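Local coordinates for protein B-agarase (Agarivorans gilvus, PDB 5Z6P) that is a glycoside hydrolase of family 50 with agarase activity, probably cleaving beta-galactosidic linkages in agarose chains, at residues C501-M515 and H613-P627. Sequence-based numbering, arbitrary orientation.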
ATOM      1  N   CYS A 501       5.471   2.708  24.379  1.00 20.61           N
ATOM      2  CA  CYS A 501       4.687   3.109  23.215  1.00 17.73           C
ATOM      3  C   CYS A 501       5.296   4.331  22.573  1.00 17.27           C
ATOM      4  O   CYS A 501       5.258   5.401  23.152  1.00 19.58           O
ATOM      5  CB  CYS A 501       3.229   3.412  23.578  1.00 15.72           C
ATOM      6  SG  CYS A 501       2.269   3.927  22.126  1.00 16.98           S
ATOM      7  N   VAL A 502       5.833   4.179  21.372  1.00 19.23           N
ATOM      8  CA  VAL A 502       6.515   5.283  20.714  1.00 16.76           C
ATOM      9  C   VAL A 502       5.544   6.395  20.340  1.00 18.63           C
ATOM     10  O   VAL A 502       5.837   7.576  20.524  1.00 15.84           O
ATOM     11  CB  VAL A 502       7.255   4.830  19.440  1.00 15.86           C
ATOM     12  CG1 VAL A 502       7.889   6.024  18.780  1.00 15.34           C
ATOM     13  CG2 VAL A 502       8.325   3.789  19.788  1.00 16.25           C
ATOM     14  N   GLY A 503       4.387   5.997  19.818  1.00 12.94           N
ATOM     15  CA  GLY A 503       3.383   6.948  19.397  1.00 16.36           C
ATOM     16  C   GLY A 503       2.117   6.271  18.913  1.00 14.31           C
ATOM     17  O   GLY A 503       2.056   5.059  18.794  1.00 13.57           O
ATOM     18  N   ILE A 504       1.107   7.087  18.621  1.00 17.76           N
ATOM     19  CA  ILE A 504      -0.215   6.604  18.268  1.00 15.53           C
ATOM     20  C   ILE A 504      -0.647   7.104  16.899  1.00 16.86           C
ATOM     21  O   ILE A 504      -0.708   8.308  16.671  1.00 14.72           O
ATOM     22  CB  ILE A 504      -1.254   7.056  19.307  1.00 16.55           C
ATOM     23  CG1 ILE A 504      -0.782   6.683  20.723  1.00 16.37           C
ATOM     24  CG2 ILE A 504      -2.634   6.470  18.968  1.00 16.57           C
ATOM     25  CD1 ILE A 504      -1.334   7.572  21.793  1.00 17.88           C
ATOM     26  N   PHE A 505      -0.913   6.180  15.982  1.00 15.15           N
ATOM     27  CA  PHE A 505      -1.514   6.535  14.704  1.00 15.94           C
ATOM     28  C   PHE A 505      -3.018   6.560  14.900  1.00 16.72           C
ATOM     29  O   PHE A 505      -3.563   5.678  15.547  1.00 15.88           O
ATOM     30  CB  PHE A 505      -1.192   5.528  13.582  1.00 14.27           C
ATOM     31  CG  PHE A 505       0.258   5.408  13.235  1.00 12.13           C
ATOM     32  CD1 PHE A 505       0.872   6.349  12.433  1.00 13.24           C
ATOM     33  CD2 PHE A 505       0.987   4.314  13.651  1.00 12.02           C
ATOM     34  CE1 PHE A 505       2.209   6.219  12.088  1.00 14.13           C
ATOM     35  CE2 PHE A 505       2.328   4.190  13.309  1.00 13.37           C
ATOM     36  CZ  PHE A 505       2.930   5.150  12.539  1.00 12.53           C
ATOM     37  N   ILE A 506      -3.685   7.550  14.333  1.00 15.39           N
ATOM     38  CA  ILE A 506      -5.140   7.545  14.312  1.00 15.13           C
ATOM     39  C   ILE A 506      -5.629   7.552  12.883  1.00 13.00           C
ATOM     40  O   ILE A 506      -5.241   8.398  12.101  1.00 12.52           O
ATOM     41  CB  ILE A 506      -5.761   8.746  15.065  1.00 15.50           C
ATOM     42  CG1 ILE A 506      -5.409   8.703  16.547  1.00 11.02           C
ATOM     43  CG2 ILE A 506      -7.282   8.742  14.886  1.00 10.76           C
ATOM     44  CD1 ILE A 506      -5.996   7.521  17.290  1.00 13.73           C
ATOM     45  N   ASP A 507      -6.471   6.571  12.555  1.00 14.23           N
ATOM     46  CA  ASP A 507      -7.027   6.418  11.221  1.00 14.82           C
ATOM     47  C   ASP A 507      -5.925   6.096  10.218  1.00 14.61           C
ATOM     48  O   ASP A 507      -4.771   5.952  10.596  1.00 14.19           O
ATOM     49  CB  ASP A 507      -7.807   7.680  10.812  1.00 14.74           C
ATOM     50  CG  ASP A 507      -9.096   7.852  11.619  1.00 14.08           C
ATOM     51  OD1 ASP A 507      -9.732   6.839  11.925  1.00 14.13           O
ATOM     52  OD2 ASP A 507      -9.452   8.992  11.956  1.00 15.65           O
ATOM     53  N   ASN A 508      -6.288   6.003   8.946  1.00 13.90           N
ATOM     54  CA  ASN A 508      -5.385   5.490   7.924  1.00 15.70           C
ATOM     55  C   ASN A 508      -5.924   5.757   6.523  1.00 14.90           C
ATOM     56  O   ASN A 508      -7.077   5.456   6.232  1.00 15.35           O
ATOM     57  CB  ASN A 508      -5.161   3.979   8.132  1.00 13.83           C
ATOM     58  CG  ASN A 508      -4.219   3.362   7.104  1.00 13.93           C
ATOM     59  OD1 ASN A 508      -3.017   3.601   7.117  1.00 12.23           O
ATOM     60  ND2 ASN A 508      -4.763   2.523   6.238  1.00 14.71           N
ATOM     61  N   GLU A 509      -5.068   6.338   5.682  1.00 12.97           N
ATOM     62  CA  GLU A 509      -5.317   6.572   4.271  1.00 12.88           C
ATOM     63  C   GLU A 509      -6.728   7.079   3.930  1.00 17.96           C
ATOM     64  O   GLU A 509      -7.467   6.437   3.169  1.00 17.94           O
ATOM     65  CB  GLU A 509      -5.017   5.272   3.483  1.00 12.60           C
ATOM     66  CG  GLU A 509      -3.536   4.833   3.523  1.00 14.90           C
ATOM     67  CD  GLU A 509      -3.191   3.713   2.525  1.00 13.24           C
ATOM     68  OE1 GLU A 509      -4.118   3.086   1.985  1.00 17.92           O
ATOM     69  OE2 GLU A 509      -1.992   3.483   2.273  1.00 15.30           O
ATOM     70  N   LYS A 510      -7.111   8.222   4.491  1.00 16.01           N
ATOM     71  CA  LYS A 510      -8.389   8.820   4.107  1.00 18.58           C
ATOM     72  C   LYS A 510      -8.287   9.440   2.698  1.00 15.69           C
ATOM     73  O   LYS A 510      -7.195   9.778   2.239  1.00 11.41           O
ATOM     74  CB  LYS A 510      -8.835   9.871   5.137  1.00 16.17           C
ATOM     75  CG  LYS A 510      -9.148   9.301   6.502  1.00 16.13           C
ATOM     76  CD  LYS A 510      -9.775  10.349   7.429  1.00 18.27           C
ATOM     77  CE  LYS A 510     -10.047   9.776   8.825  1.00 16.86           C
ATOM     78  NZ  LYS A 510     -10.956   8.581   8.797  1.00 17.74           N
ATOM     79  N   SER A 511      -9.425   9.587   2.022  1.00 15.24           N
ATOM     80  CA  SER A 511      -9.455  10.197   0.691  1.00 17.77           C
ATOM     81  C   SER A 511      -9.463  11.735   0.741  1.00 13.85           C
ATOM     82  O   SER A 511     -10.475  12.359   0.436  1.00 16.56           O
ATOM     83  CB  SER A 511     -10.675   9.691  -0.087  1.00 16.26           C
ATOM     84  OG  SER A 511     -10.575   8.303  -0.351  1.00 20.54           O
ATOM     85  N   TRP A 512      -8.336  12.341   1.114  1.00 16.45           N
ATOM     86  CA  TRP A 512      -8.296  13.795   1.378  1.00 16.11           C
ATOM     87  C   TRP A 512      -8.370  14.620   0.099  1.00 16.80           C
ATOM     88  O   TRP A 512      -8.592  15.834   0.142  1.00 15.42           O
ATOM     89  CB  TRP A 512      -7.024  14.190   2.131  1.00 13.08           C
ATOM     90  CG  TRP A 512      -6.898  13.685   3.520  1.00 13.88           C
ATOM     91  CD1 TRP A 512      -6.111  12.645   3.961  1.00 12.67           C
ATOM     92  CD2 TRP A 512      -7.575  14.194   4.675  1.00 13.21           C
ATOM     93  NE1 TRP A 512      -6.238  12.505   5.322  1.00 12.76           N
ATOM     94  CE2 TRP A 512      -7.138  13.427   5.780  1.00 13.06           C
ATOM     95  CE3 TRP A 512      -8.514  15.218   4.876  1.00 12.12           C
ATOM     96  CZ2 TRP A 512      -7.601  13.671   7.074  1.00 11.28           C
ATOM     97  CZ3 TRP A 512      -8.966  15.455   6.160  1.00 12.72           C
ATOM     98  CH2 TRP A 512      -8.508  14.690   7.241  1.00 11.80           C
ATOM     99  N   GLY A 513      -8.154  13.959  -1.032  1.00 15.43           N
ATOM    100  CA  GLY A 513      -8.081  14.629  -2.310  1.00 14.34           C
ATOM    101  C   GLY A 513      -6.844  14.194  -3.090  1.00 17.24           C
ATOM    102  O   GLY A 513      -5.725  14.264  -2.593  1.00 17.23           O
ATOM    103  N   ARG A 514      -7.054  13.734  -4.314  1.00 16.41           N
ATOM    104  CA  ARG A 514      -5.960  13.253  -5.146  1.00 16.00           C
ATOM    105  C   ARG A 514      -5.449  14.341  -6.078  1.00 18.19           C
ATOM    106  O   ARG A 514      -6.194  14.864  -6.913  1.00 17.45           O
ATOM    107  CB  ARG A 514      -6.406  12.034  -5.957  1.00 17.46           C
ATOM    108  CG  ARG A 514      -5.330  11.449  -6.858  1.00 16.39           C
ATOM    109  CD  ARG A 514      -5.914  10.338  -7.716  1.00 17.75           C
ATOM    110  NE  ARG A 514      -4.874   9.642  -8.467  1.00 32.74           N
ATOM    111  CZ  ARG A 514      -4.672   8.332  -8.409  1.00 36.50           C
ATOM    112  NH1 ARG A 514      -5.454   7.573  -7.648  1.00 34.90           N
ATOM    113  NH2 ARG A 514      -3.698   7.779  -9.115  1.00 37.48           N
ATOM    114  N   MET A 515      -4.176  14.687  -5.928  1.00 19.30           N
ATOM    115  CA  MET A 515      -3.581  15.730  -6.758  1.00 18.18           C
ATOM    116  C   MET A 515      -3.577  15.313  -8.228  1.00 21.60           C
ATOM    117  O   MET A 515      -3.569  14.115  -8.522  1.00 20.16           O
ATOM    118  CB  MET A 515      -2.161  16.032  -6.303  1.00 20.48           C
ATOM    119  CG  MET A 515      -2.069  16.616  -4.915  1.00 16.77           C
ATOM    120  SD  MET A 515      -0.426  17.210  -4.560  1.00 25.84           S
ATOM    121  CE  MET A 515       0.433  15.673  -4.284  1.00 29.31           C
ATOM    122  N   HIS A 613       2.279  11.207  25.021  1.00 16.96           N
ATOM    123  CA  HIS A 613       2.573  10.316  23.911  1.00 15.43           C
ATOM    124  C   HIS A 613       2.410  11.019  22.574  1.00 19.24           C
ATOM    125  O   HIS A 613       1.489  11.809  22.383  1.00 18.17           O
ATOM    126  CB  HIS A 613       1.679   9.083  23.958  1.00 15.20           C
ATOM    127  CG  HIS A 613       2.052   8.095  25.015  1.00 18.27           C
ATOM    128  ND1 HIS A 613       1.638   8.211  26.320  1.00 19.21           N
ATOM    129  CD2 HIS A 613       2.792   6.960  24.954  1.00 17.34           C
ATOM    130  CE1 HIS A 613       2.108   7.195  27.023  1.00 18.08           C
ATOM    131  NE2 HIS A 613       2.808   6.419  26.216  1.00 15.95           N
ATOM    132  N   LEU A 614       3.302  10.695  21.646  1.00 16.35           N
ATOM    133  CA  LEU A 614       3.318  11.286  20.328  1.00 13.92           C
ATOM    134  C   LEU A 614       2.081  10.942  19.512  1.00 14.68           C
ATOM    135  O   LEU A 614       1.634   9.795  19.468  1.00 14.33           O
ATOM    136  CB  LEU A 614       4.579  10.843  19.574  1.00 13.09           C
ATOM    137  CG  LEU A 614       5.904  11.328  20.186  1.00 16.01           C
ATOM    138  CD1 LEU A 614       7.097  10.808  19.410  1.00 16.18           C
ATOM    139  CD2 LEU A 614       5.959  12.841  20.255  1.00 19.74           C
ATOM    140  N   TYR A 615       1.522  11.963  18.884  1.00 17.35           N
ATOM    141  CA  TYR A 615       0.429  11.781  17.947  1.00 17.32           C
ATOM    142  C   TYR A 615       1.023  11.802  16.538  1.00 14.52           C
ATOM    143  O   TYR A 615       1.602  12.804  16.110  1.00 13.19           O
ATOM    144  CB  TYR A 615      -0.635  12.868  18.151  1.00 15.53           C
ATOM    145  CG  TYR A 615      -1.687  12.950  17.073  1.00 13.28           C
ATOM    146  CD1 TYR A 615      -2.153  11.817  16.423  1.00 13.71           C
ATOM    147  CD2 TYR A 615      -2.212  14.179  16.703  1.00 13.42           C
ATOM    148  CE1 TYR A 615      -3.123  11.910  15.424  1.00 13.19           C
ATOM    149  CE2 TYR A 615      -3.161  14.284  15.729  1.00 15.90           C
ATOM    150  CZ  TYR A 615      -3.618  13.151  15.082  1.00 13.39           C
ATOM    151  OH  TYR A 615      -4.569  13.298  14.109  1.00 12.53           O
ATOM    152  N   LEU A 616       0.880  10.687  15.831  1.00 16.04           N
ATOM    153  CA  LEU A 616       1.635  10.459  14.607  1.00 16.88           C
ATOM    154  C   LEU A 616       0.832  10.648  13.336  1.00 15.14           C
ATOM    155  O   LEU A 616       1.298  10.309  12.267  1.00 15.45           O
ATOM    156  CB  LEU A 616       2.235   9.051  14.623  1.00 16.94           C
ATOM    157  CG  LEU A 616       3.061   8.714  15.865  1.00 13.96           C
ATOM    158  CD1 LEU A 616       3.394   7.248  15.851  1.00 14.17           C
ATOM    159  CD2 LEU A 616       4.334   9.542  15.990  1.00 12.95           C
ATOM    160  N   GLY A 617      -0.378  11.186  13.444  1.00 14.13           N
ATOM    161  CA  GLY A 617      -1.121  11.523  12.243  1.00 13.85           C
ATOM    162  C   GLY A 617      -2.000  10.428  11.664  1.00 14.48           C
ATOM    163  O   GLY A 617      -2.421   9.519  12.375  1.00 17.90           O
ATOM    164  N   CYS A 618      -2.288  10.526  10.370  1.00 16.38           N
ATOM    165  CA  CYS A 618      -3.314   9.698   9.745  1.00 13.93           C
ATOM    166  C   CYS A 618      -2.847   8.895   8.542  1.00 12.21           C
ATOM    167  O   CYS A 618      -3.672   8.374   7.786  1.00 13.19           O
ATOM    168  CB  CYS A 618      -4.490  10.567   9.308  1.00 15.85           C
ATOM    169  SG  CYS A 618      -4.049  11.804   8.095  1.00 14.86           S
ATOM    170  N   ARG A 619      -1.536   8.831   8.347  1.00 12.83           N
ATOM    171  CA  ARG A 619      -0.940   7.966   7.349  1.00 13.34           C
ATOM    172  C   ARG A 619      -1.468   8.282   5.954  1.00 18.55           C
ATOM    173  O   ARG A 619      -2.327   7.559   5.425  1.00 16.48           O
ATOM    174  CB  ARG A 619      -1.203   6.487   7.707  1.00 15.07           C
ATOM    175  CG  ARG A 619      -0.790   6.145   9.149  1.00 14.88           C
ATOM    176  CD  ARG A 619      -1.397   4.834   9.652  1.00 14.49           C
ATOM    177  NE  ARG A 619      -0.897   3.691   8.905  1.00 11.65           N
ATOM    178  CZ  ARG A 619       0.292   3.142   9.120  1.00 12.70           C
ATOM    179  NH1 ARG A 619       1.081   3.645  10.067  1.00 12.31           N
ATOM    180  NH2 ARG A 619       0.685   2.092   8.400  1.00 11.67           N
ATOM    181  N   PHE A 620      -0.963   9.374   5.377  1.00 17.15           N
ATOM    182  CA  PHE A 620      -1.365   9.830   4.047  1.00 13.46           C
ATOM    183  C   PHE A 620      -0.991   8.837   2.935  1.00 16.40           C
ATOM    184  O   PHE A 620       0.191   8.560   2.733  1.00 12.79           O
ATOM    185  CB  PHE A 620      -0.706  11.182   3.713  1.00 12.30           C
ATOM    186  CG  PHE A 620      -1.164  12.338   4.569  1.00 13.57           C
ATOM    187  CD1 PHE A 620      -2.497  12.739   4.568  1.00 16.31           C
ATOM    188  CD2 PHE A 620      -0.256  13.056   5.329  1.00 14.31           C
ATOM    189  CE1 PHE A 620      -2.916  13.835   5.342  1.00 12.05           C
ATOM    190  CE2 PHE A 620      -0.667  14.152   6.103  1.00 13.70           C
ATOM    191  CZ  PHE A 620      -1.997  14.523   6.104  1.00 15.07           C
ATOM    192  N   ALA A 621      -1.972   8.337   2.186  1.00 14.66           N
ATOM    193  CA  ALA A 621      -1.638   7.628   0.945  1.00 13.12           C
ATOM    194  C   ALA A 621      -1.252   8.661  -0.100  1.00 16.21           C
ATOM    195  O   ALA A 621      -1.654   9.822   0.011  1.00 14.02           O
ATOM    196  CB  ALA A 621      -2.799   6.790   0.461  1.00 12.99           C
ATOM    197  N   ASP A 622      -0.499   8.247  -1.120  1.00 16.66           N
ATOM    198  CA  ASP A 622      -0.041   9.186  -2.142  1.00 17.59           C
ATOM    199  C   ASP A 622      -1.198   9.712  -3.008  1.00 16.59           C
ATOM    200  O   ASP A 622      -1.073  10.778  -3.617  1.00 15.13           O
ATOM    201  CB  ASP A 622       1.079   8.566  -3.010  1.00 14.74           C
ATOM    202  CG  ASP A 622       0.631   7.336  -3.825  1.00 15.72           C
ATOM    203  OD1 ASP A 622      -0.489   6.845  -3.664  1.00 19.84           O
ATOM    204  OD2 ASP A 622       1.439   6.843  -4.624  1.00 17.65           O
ATOM    205  N   TRP A 623      -2.323   8.992  -3.029  1.00 15.56           N
ATOM    206  CA  TRP A 623      -3.530   9.454  -3.730  1.00 14.76           C
ATOM    207  C   TRP A 623      -4.491  10.185  -2.780  1.00 17.15           C
ATOM    208  O   TRP A 623      -5.562  10.641  -3.183  1.00 14.94           O
ATOM    209  CB  TRP A 623      -4.263   8.280  -4.385  1.00 18.34           C
ATOM    210  CG  TRP A 623      -4.376   7.089  -3.478  1.00 16.19           C
ATOM    211  CD1 TRP A 623      -3.616   5.950  -3.527  1.00 17.09           C
ATOM    212  CD2 TRP A 623      -5.273   6.920  -2.374  1.00 15.62           C
ATOM    213  NE1 TRP A 623      -3.988   5.097  -2.528  1.00 16.13           N
ATOM    214  CE2 TRP A 623      -5.008   5.664  -1.808  1.00 17.14           C
ATOM    215  CE3 TRP A 623      -6.276   7.713  -1.802  1.00 16.30           C
ATOM    216  CZ2 TRP A 623      -5.702   5.181  -0.706  1.00 19.69           C
ATOM    217  CZ3 TRP A 623      -6.961   7.233  -0.719  1.00 15.50           C
ATOM    218  CH2 TRP A 623      -6.680   5.978  -0.186  1.00 19.52           C
ATOM    219  N   GLY A 624      -4.111  10.259  -1.512  1.00 13.56           N
ATOM    220  CA  GLY A 624      -4.931  10.912  -0.517  1.00 14.39           C
ATOM    221  C   GLY A 624      -4.126  11.942   0.230  1.00 16.40           C
ATOM    222  O   GLY A 624      -4.069  11.917   1.450  1.00 16.84           O
ATOM    223  N   MET A 625      -3.480  12.832  -0.512  1.00 19.04           N
ATOM    224  CA  MET A 625      -2.707  13.905   0.088  1.00 17.65           C
ATOM    225  C   MET A 625      -2.496  15.060  -0.862  1.00 16.98           C
ATOM    226  O   MET A 625      -2.581  14.922  -2.081  1.00 20.29           O
ATOM    227  CB  MET A 625      -1.361  13.392   0.603  1.00 16.58           C
ATOM    228  CG  MET A 625      -0.428  12.889  -0.450  1.00 18.94           C
ATOM    229  SD  MET A 625       1.189  12.542   0.269  1.00 30.36           S
ATOM    230  CE  MET A 625       1.999  14.137   0.116  1.00 20.78           C
ATOM    231  N   ASN A 626      -2.226  16.214  -0.267  1.00 18.94           N
ATOM    232  CA  ASN A 626      -2.117  17.464  -0.992  1.00 20.14           C
ATOM    233  C   ASN A 626      -1.573  18.535  -0.043  1.00 18.02           C
ATOM    234  O   ASN A 626      -1.579  18.328   1.168  1.00 15.22           O
ATOM    235  CB  ASN A 626      -3.479  17.845  -1.563  1.00 15.97           C
ATOM    236  CG  ASN A 626      -4.564  17.752  -0.531  1.00 17.49           C
ATOM    237  OD1 ASN A 626      -4.563  18.503   0.445  1.00 16.37           O
ATOM    238  ND2 ASN A 626      -5.497  16.823  -0.730  1.00 17.32           N
ATOM    239  N   PRO A 627      -1.076  19.669  -0.587  1.00 21.10           N
ATOM    240  CA  PRO A 627      -0.455  20.669   0.296  1.00 17.38           C
ATOM    241  C   PRO A 627      -1.396  21.116   1.403  1.00 15.51           C
ATOM    242  O   PRO A 627      -0.988  21.257   2.545  1.00 18.56           O
ATOM    243  CB  PRO A 627      -0.128  21.825  -0.652  1.00 20.43           C
ATOM    244  CG  PRO A 627       0.052  21.169  -1.981  1.00 20.89           C
ATOM    245  CD  PRO A 627      -0.949  20.035  -2.006  1.00 18.03           C
TER
HETATM  246  O   HOH W   1       5.414   9.108  22.758  1.00 17.15           O
HETATM  247  O   HOH W   2      -5.339  11.030  12.413  1.00 13.31           O
HETATM  248  O   HOH W   3      -4.955   9.640   5.753  1.00 10.11           O
HETATM  249  O   HOH W   4      -4.532   9.682   2.820  1.00 16.04           O
HETATM  250  O   HOH W   5      -8.017  11.013  -2.071  1.00 14.98           O
HETATM  251  O   HOH W   6      -2.663  12.992  -4.048  1.00 20.23           O
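Strand 501-506 and the short strand at 614-615 run parallel, with Ile504 bonding through both its N and its O to the neighbouring chain: its N reaches Leu614 O at 2.9 Å, and its O takes Leu616 N at 3.0 Å. Ile506 N then bonds Gly617 O, while a water joins Val502 O to Leu614 N near the start of the pairing. Phe505 is sandwiched. Leu616 CD1 lies over the centre of one ring face, and Arg619 NH1 sits above the other, 3.4 Å from Phe505 CZ; Arg619 CZ is 3° off the ring normal, a cation-pi contact. Because the guanidinium plane stands 82° from the ring, it presents its edge rather than stacking flat. A bend at chi3 (65°) turns Arg619 NE onto Asn508 OD1 at 2.8 Å, within the guanidinium plane, and NH2 continues to a salt bridge with Glu668. Strand 449-453 on the far side of 501-506 completes a three-stranded parallel sheet, and helix 581-609 packs on Tyr615, an arrangement consistent with the (beta/alpha)8 barrel of glycoside hydrolases in this clan. Past the strands the chains stay paired as loops: Glu509 N bonds Arg619 O, and its carboxylate, extended past Ala621 CB, bonds Asn643. Phe620 directs its edge at the Trp512 five-membered ring in an offset edge-to-face pair, and Cys618 SG approaches Trp512 NE1 obliquely at 3.6 Å. One water accepts from both Lys510 N and Trp512 NE1 and lies 2.7 Å from Cys618 O, to which it can donate. Farther on, Asn626 ND2 bonds Gly513 O at 3.2 Å, while its OD1 caps Val629 N at the start of helix 627-634.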